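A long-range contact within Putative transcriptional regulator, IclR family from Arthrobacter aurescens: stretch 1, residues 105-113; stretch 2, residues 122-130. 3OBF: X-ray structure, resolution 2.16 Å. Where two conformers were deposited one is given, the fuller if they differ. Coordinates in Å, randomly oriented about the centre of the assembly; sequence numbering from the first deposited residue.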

# COMPACT_ATOMS: atom_id res chain seq x y z
N SER A 105 -6.84 -6.25 -6.86
CA SER A 105 -5.55 -5.66 -6.62
C SER A 105 -4.47 -6.73 -6.58
O SER A 105 -3.37 -6.53 -7.07
N MSE A 106 -4.81 -7.90 -6.03
CA MSE A 106 -3.88 -9.03 -5.97
C MSE A 106 -3.55 -9.51 -7.37
O MSE A 106 -2.39 -9.80 -7.68
N GLU A 107 -4.56 -9.60 -8.23
CA GLU A 107 -4.35 -10.03 -9.60
C GLU A 107 -3.67 -8.94 -10.46
O GLU A 107 -2.93 -9.27 -11.38
N ARG A 108 -3.91 -7.67 -10.15
CA ARG A 108 -3.18 -6.58 -10.87
C ARG A 108 -1.71 -6.47 -10.38
O ARG A 108 -0.82 -6.20 -11.17
N GLY A 109 -1.50 -6.69 -9.08
CA GLY A 109 -0.18 -6.60 -8.48
C GLY A 109 0.01 -5.34 -7.67
O GLY A 109 1.05 -5.16 -7.00
N TRP A 110 -0.98 -4.45 -7.71
CA TRP A 110 -0.99 -3.25 -6.88
C TRP A 110 -2.41 -2.74 -6.63
O TRP A 110 -3.28 -2.92 -7.46
N ALA A 111 -2.65 -2.14 -5.46
CA ALA A 111 -3.89 -1.45 -5.18
C ALA A 111 -3.73 0.01 -5.51
O ALA A 111 -2.60 0.55 -5.56
N VAL A 112 -4.87 0.65 -5.73
CA VAL A 112 -4.95 2.00 -6.21
C VAL A 112 -5.87 2.84 -5.30
O VAL A 112 -6.95 2.41 -4.91
N ASN A 113 -5.40 4.03 -4.95
CA ASN A 113 -6.23 5.05 -4.31
C ASN A 113 -6.12 6.30 -5.17
O ASN A 113 -5.10 6.96 -5.18
N VAL A 122 -2.99 10.73 -4.13
CA VAL A 122 -3.11 9.50 -4.88
C VAL A 122 -2.18 8.47 -4.20
O VAL A 122 -1.29 8.86 -3.46
N GLY A 123 -2.39 7.18 -4.45
CA GLY A 123 -1.49 6.15 -3.96
C GLY A 123 -1.59 4.82 -4.67
O GLY A 123 -2.68 4.41 -5.12
N VAL A 124 -0.46 4.15 -4.80
CA VAL A 124 -0.46 2.75 -5.17
C VAL A 124 0.37 1.99 -4.15
O VAL A 124 1.33 2.52 -3.63
N ALA A 125 0.02 0.74 -3.88
CA ALA A 125 0.76 -0.09 -2.93
C ALA A 125 0.77 -1.56 -3.39
O ALA A 125 -0.20 -2.02 -4.01
N SER A 126 1.82 -2.27 -3.02
CA SER A 126 2.02 -3.68 -3.40
C SER A 126 2.52 -4.52 -2.22
O SER A 126 3.21 -3.99 -1.36
N PRO A 127 2.17 -5.82 -2.18
CA PRO A 127 2.51 -6.64 -1.01
C PRO A 127 3.94 -7.20 -1.09
O PRO A 127 4.47 -7.38 -2.17
N VAL A 128 4.55 -7.42 0.07
CA VAL A 128 5.87 -8.01 0.19
C VAL A 128 5.62 -9.29 0.94
O VAL A 128 4.86 -9.28 1.90
N TYR A 129 6.23 -10.39 0.49
CA TYR A 129 6.07 -11.70 1.15
C TYR A 129 7.38 -12.25 1.70
O TYR A 129 8.45 -11.98 1.15
N ASP A 130 7.28 -13.04 2.77
CA ASP A 130 8.44 -13.74 3.33
C ASP A 130 8.52 -15.15 2.72
O ASP A 130 7.72 -15.51 1.85

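Residues 111-113 and 122-129 are antiparallel strands, and the pairing begins at Ala111, three residues after the helix of the first stretch ends at Arg108. Three residues cover the most surface: Asn113, Met106 and Val124. Together the two stretches bury 444 Å².

Asn113 has the largest covered area. It pairs with Gly123 in a hydrogen-bonded bridge: Asn113 N donates to Gly123 O at 2.8 Å, and Gly123 N donates to Asn113 O at 2.8 Å. Its chi1 is t, at 171°. The side-chain amide makes no hydrogen bond to the second stretch; OD1 and ND2 find partners elsewhere in the structure. Gly123 has no side chain to set against that of Asn113, although a CB there would have room. Asn113 lies on the same face of the sheet as Ala111 and Ala125. Ala111 and Ala125 form the other hydrogen-bonded pair, with Ala111 N to Ala125 O at 2.8 Å and Ala125 N to Ala111 O at 3.1 Å. Both carry only a methyl group on this face.

Val124 lies on the opposite face with Val112, its non-hydrogen-bonded partner. Its chi1 is m, and that of Val112 is t. Val124 CG1 meets Val112 CG2 at 4.1 Å. The same methyl, Val124 CG1, lies 3.9 Å from Trp110 CD1, approaching the indole obliquely, so it touches both neighbours. Trp110 has chi1 p and chi2 91°. Its CA-to-CB bond points sideways, and the far end of the ring leads away from the second stretch. Val124 CA also makes a CA-H...O contact with Ala111 O, at 3.1 Å.

Met106 is a selenomethionine on the helix. Its CA-to-CB bond points sideways, but chi1 and chi2, both m, bring its end to the second stretch. Met106 CE packs against Pro127 CG at 3.9 Å. Met106 SE lies 3.8 Å from Tyr129 OH. The CA-to-CB bond of Tyr129 points toward the first stretch, with chi1 m. Met106 thus extends the contact beyond the bridged residues.

Between helix and strand, Gly109 has positive phi, where a CB would jam against the preceding carbonyl. Its own carbonyl accepts a side-chain hydrogen bond: Ser126 OG to Gly109 O, 2.9 Å. Ser126 has chi1 m, and Ser126 OG also lies 3.4 Å from Trp110 CB. This bond ties the turn to the strand just beyond the last bridge. Within the first stretch, Arg108 NE and NH2 both donate to Trp110 O, at 3.0 and 3.1 Å. The Arg108 side chain therefore braces the turn without reaching the second stretch.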

# COMPACT_ATOMS: atom_id res chain seq x y z
CB SER A 105 -5.58 -4.80 -5.36
OG SER A 105 -5.73 -5.61 -4.20
CB MSE A 106 -4.46 -10.17 -5.13
CG MSE A 106 -4.50 -9.90 -3.62
SE MSE A 106 -2.73 -9.47 -2.79
CE MSE A 106 -2.80 -7.45 -2.78
CB GLU A 107 -5.66 -10.53 -10.24
CG GLU A 107 -6.34 -11.68 -9.46
CD GLU A 107 -6.05 -13.08 -10.03
OE1 GLU A 107 -6.69 -13.46 -11.04
OE2 GLU A 107 -5.20 -13.80 -9.46
CB ARG A 108 -3.90 -5.23 -10.73
CG ARG A 108 -3.24 -4.06 -11.49
CD ARG A 108 -4.17 -2.83 -11.47
NE ARG A 108 -4.67 -2.64 -10.14
CZ ARG A 108 -5.95 -2.70 -9.76
NH1 ARG A 108 -6.94 -2.85 -10.64
NH2 ARG A 108 -6.23 -2.55 -8.48
CB TRP A 110 -0.12 -2.13 -7.47
CG TRP A 110 -0.64 -1.54 -8.79
CD1 TRP A 110 -1.49 -0.47 -8.94
CD2 TRP A 110 -0.30 -1.98 -10.12
NE1 TRP A 110 -1.70 -0.22 -10.29
CE2 TRP A 110 -0.99 -1.13 -11.03
CE3 TRP A 110 0.51 -3.01 -10.62
CZ2 TRP A 110 -0.90 -1.29 -12.41
CZ3 TRP A 110 0.61 -3.17 -12.01
CH2 TRP A 110 -0.10 -2.31 -12.89
CB ALA A 111 -4.29 -1.63 -3.71
CB VAL A 112 -5.53 2.00 -7.64
CG1 VAL A 112 -6.09 3.34 -7.98
CG2 VAL A 112 -4.45 1.60 -8.66
CB ASN A 113 -5.74 5.29 -2.88
CG ASN A 113 -6.41 6.50 -2.21
OD1 ASN A 113 -7.49 6.98 -2.61
ND2 ASN A 113 -5.76 7.00 -1.18
CB VAL A 122 -2.70 9.80 -6.31
CG1 VAL A 122 -1.89 8.72 -6.95
CG2 VAL A 122 -3.90 10.20 -7.14
CB VAL A 124 0.12 2.51 -6.59
CG1 VAL A 124 -0.80 3.11 -7.70
CG2 VAL A 124 1.57 3.04 -6.69
CB ALA A 125 0.16 0.04 -1.54
CB SER A 126 3.05 -3.78 -4.54
OG SER A 126 2.55 -3.09 -5.68
CB PRO A 127 1.46 -7.76 -1.04
CG PRO A 127 1.10 -7.89 -2.56
CD PRO A 127 1.25 -6.50 -3.12
CB VAL A 128 6.81 -7.08 1.01
CG1 VAL A 128 8.12 -7.81 1.38
CG2 VAL A 128 7.11 -5.81 0.22
CB TYR A 129 5.48 -12.74 0.18
CG TYR A 129 4.15 -12.36 -0.36
CD1 TYR A 129 2.99 -12.65 0.34
CD2 TYR A 129 4.04 -11.72 -1.58
CE1 TYR A 129 1.73 -12.29 -0.17
CE2 TYR A 129 2.81 -11.37 -2.11
CZ TYR A 129 1.66 -11.65 -1.39
OH TYR A 129 0.46 -11.28 -1.91
CB ASP A 130 8.40 -13.79 4.87
CG ASP A 130 7.28 -14.72 5.45
OD1 ASP A 130 6.72 -15.62 4.75
OD2 ASP A 130 6.99 -14.54 6.67